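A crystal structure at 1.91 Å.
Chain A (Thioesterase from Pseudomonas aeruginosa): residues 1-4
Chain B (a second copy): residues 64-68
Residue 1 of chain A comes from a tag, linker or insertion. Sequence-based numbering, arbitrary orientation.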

ATOM      1  N   ALA A   1      21.953 -11.108  10.592  1.00 33.10           N
ATOM      2  CA  ALA A   1      21.082 -10.111  11.309  1.00 31.50           C
ATOM      3  C   ALA A   1      21.152  -8.643  10.798  1.00 30.34           C
ATOM      4  O   ALA A   1      21.727  -8.313   9.767  1.00 29.62           O
ATOM      5  CB  ALA A   1      21.242 -10.222  12.865  1.00 31.29           C
ATOM      6  N   MET A   2      20.575  -7.753  11.591  1.00 29.89           N
ATOM      7  CA  MET A   2      20.093  -6.492  11.102  1.00 27.91           C
ATOM      8  C   MET A   2      20.525  -5.383  12.070  1.00 27.87           C
ATOM      9  O   MET A   2      21.729  -5.217  12.315  1.00 26.76           O
ATOM     10  CB  MET A   2      18.583  -6.590  10.972  1.00 27.03           C
ATOM     11  CG  MET A   2      18.150  -7.738  10.024  1.00 29.00           C
ATOM     12  SD  MET A   2      16.392  -7.859   9.629  1.00 27.49           S
ATOM     13  CE  MET A   2      16.119  -6.257   8.839  1.00 23.31           C
ATOM     14  N   ALA A   3      19.568  -4.619  12.607  1.00 25.71           N
ATOM     15  CA  ALA A   3      19.911  -3.534  13.527  1.00 25.14           C
ATOM     16  C   ALA A   3      20.626  -4.068  14.768  1.00 26.01           C
ATOM     17  O   ALA A   3      20.314  -5.133  15.273  1.00 25.10           O
ATOM     18  CB  ALA A   3      18.652  -2.744  13.936  1.00 24.62           C
ATOM     19  N   THR A   4      21.597  -3.314  15.230  1.00 27.12           N
ATOM     20  CA  THR A   4      22.449  -3.752  16.344  1.00 28.82           C
ATOM     21  C   THR A   4      22.107  -3.016  17.635  1.00 28.94           C
ATOM     22  O   THR A   4      22.722  -3.312  18.685  1.00 29.51           O
ATOM     23  CB  THR A   4      23.905  -3.483  16.027  1.00 28.37           C
ATOM     24  OG1 THR A   4      24.047  -2.087  15.756  1.00 30.65           O
ATOM     25  CG2 THR A   4      24.330  -4.293  14.779  1.00 29.82           C
TER
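Chain B, residues 64-68: GLVVS

The contact centres on Met A2 and Val B67, whose side chains meet at 3.6 Å, from Met A2 CB to Val B67 CG1. The same CG1 methyl comes still closer to the backbone, 3.4 Å from Met A2 CA, so the valine packs against the root of the methionine side chain as well as its main chain. A branched side chain suits this place: it is short and compact, and carries its methyls close to the strand, where the neighbouring backbone passes. Its chi1 of -62° (m) sets CG1 against Met A2, and Val B67 is buried.

Met A2 gives the largest area on either stretch, 71 Å² of the 237 Å² covered in total. Its CA-to-CB bond points sideways, but the unbranched chain can bend to follow the strand. With chi1 near -60° (m), Met A2 CG comes to 3.9 Å from Leu B65 CD1; chi2 (t) and chi3 (p) set the course of the chain beyond it, to SD and CE. Leucine, whose branch point is one carbon farther from the backbone than that of valine, can extend a methyl across the wider gap at this end. Its own conformation, m then t, is a common one for leucine.

The pattern on chain B follows from its backbone. Residues 64-68 belong to a longer strand, and successive side chains alternate: Leu B65 points toward chain A, Val B66 away, and Val B67 toward it again. Val B67, at phi/psi -98/-19, departs from the extended values of the residues before it. Chain A forms no regular strand. Met A2, at -135/-123, has an unusual backbone conformation, whereas Ala A3, at -61/142, is extended. The two stretches run in broadly the same direction, approaching most closely where Ala A3 CA and Val B67 CA are 4.9 Å apart. No hydrogen bond links them, so this is not sheet pairing but the packing of an irregular terminal segment on a strand.

Ala A3 continues the apolar surface, with its CB 4.4 Å from Val B67 CB. The small methyl suits the close approach of the two backbones here, and it also lies 3.4 Å from Val B67 O, from Ala A3 CB, where the contact begins to turn polar. A similar transition occurs at the tip of the methionine: Met A2 CE rests 3.3 Å from Val B66 O. Thus Val B66, although its side chain is turned away, takes part through its carbonyl. Both are close contacts of a methyl carbon with a carbonyl oxygen, and they set a methyl carbon beside each of two carbonyl oxygens of the strand, without a hydrogen bond.

At the margin stands Ala A1, a tag residue, whose carbonyl brushes past the leucine with Ala A1 O 4.2 Å from Leu B65 CD1; its CB points away. Beyond the contact the hydroxyl residues Thr A4 and Ser B68 lie apart from the opposing stretch. Thr A4 is exposed, as befits a polar side chain, and touches a crystal neighbour. Gly B64, at the other end, is out of reach.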

ATOM      1  N   GLY B  64      19.791  -6.441  -0.296  1.00 17.87           N
ATOM      2  CA  GLY B  64      19.936  -5.423   0.743  1.00 17.88           C
ATOM      3  C   GLY B  64      18.806  -5.541   1.750  1.00 17.26           C
ATOM      4  O   GLY B  64      17.634  -5.524   1.396  1.00 18.86           O
ATOM      5  N   LEU B  65      19.154  -5.684   3.013  1.00 17.06           N
ATOM      6  CA  LEU B  65      18.192  -5.560   4.089  1.00 17.97           C
ATOM      7  C   LEU B  65      18.203  -4.148   4.681  1.00 17.82           C
ATOM      8  O   LEU B  65      19.253  -3.569   4.921  1.00 17.34           O
ATOM      9  CB  LEU B  65      18.527  -6.548   5.229  1.00 18.78           C
ATOM     10  CG  LEU B  65      18.820  -8.025   4.985  1.00 21.78           C
ATOM     11  CD1 LEU B  65      19.203  -8.690   6.371  1.00 24.50           C
ATOM     12  CD2 LEU B  65      17.685  -8.738   4.326  1.00 22.66           C
ATOM     13  N   VAL B  66      17.002  -3.613   4.925  1.00 17.38           N
ATOM     14  CA  VAL B  66      16.832  -2.307   5.557  1.00 16.70           C
ATOM     15  C   VAL B  66      16.854  -2.524   7.088  1.00 16.75           C
ATOM     16  O   VAL B  66      15.979  -3.229   7.660  1.00 17.85           O
ATOM     17  CB  VAL B  66      15.510  -1.680   5.167  1.00 16.94           C
ATOM     18  CG1 VAL B  66      15.354  -0.405   5.921  1.00 19.07           C
ATOM     19  CG2 VAL B  66      15.495  -1.410   3.653  1.00 16.02           C
ATOM     20  N   VAL B  67      17.898  -2.028   7.728  1.00 16.10           N
ATOM     21  CA  VAL B  67      18.038  -2.271   9.157  1.00 16.08           C
ATOM     22  C   VAL B  67      17.562  -1.114   9.991  1.00 16.83           C
ATOM     23  O   VAL B  67      17.335  -1.273  11.205  1.00 16.42           O
ATOM     24  CB  VAL B  67      19.464  -2.622   9.577  1.00 17.54           C
ATOM     25  CG1 VAL B  67      19.933  -3.996   8.841  1.00 16.59           C
ATOM     26  CG2 VAL B  67      20.398  -1.464   9.402  1.00 18.04           C
ATOM     27  N   SER B  68      17.475   0.062   9.360  1.00 16.49           N
ATOM     28  CA  SER B  68      16.958   1.250  10.065  1.00 17.95           C
ATOM     29  C   SER B  68      16.578   2.349   9.104  1.00 17.77           C
ATOM     30  O   SER B  68      17.062   2.374   7.938  1.00 16.81           O
ATOM     31  CB  SER B  68      17.988   1.732  11.097  1.00 19.02           C
ATOM     32  OG  SER B  68      19.061   2.325  10.433  1.00 24.39           O
TER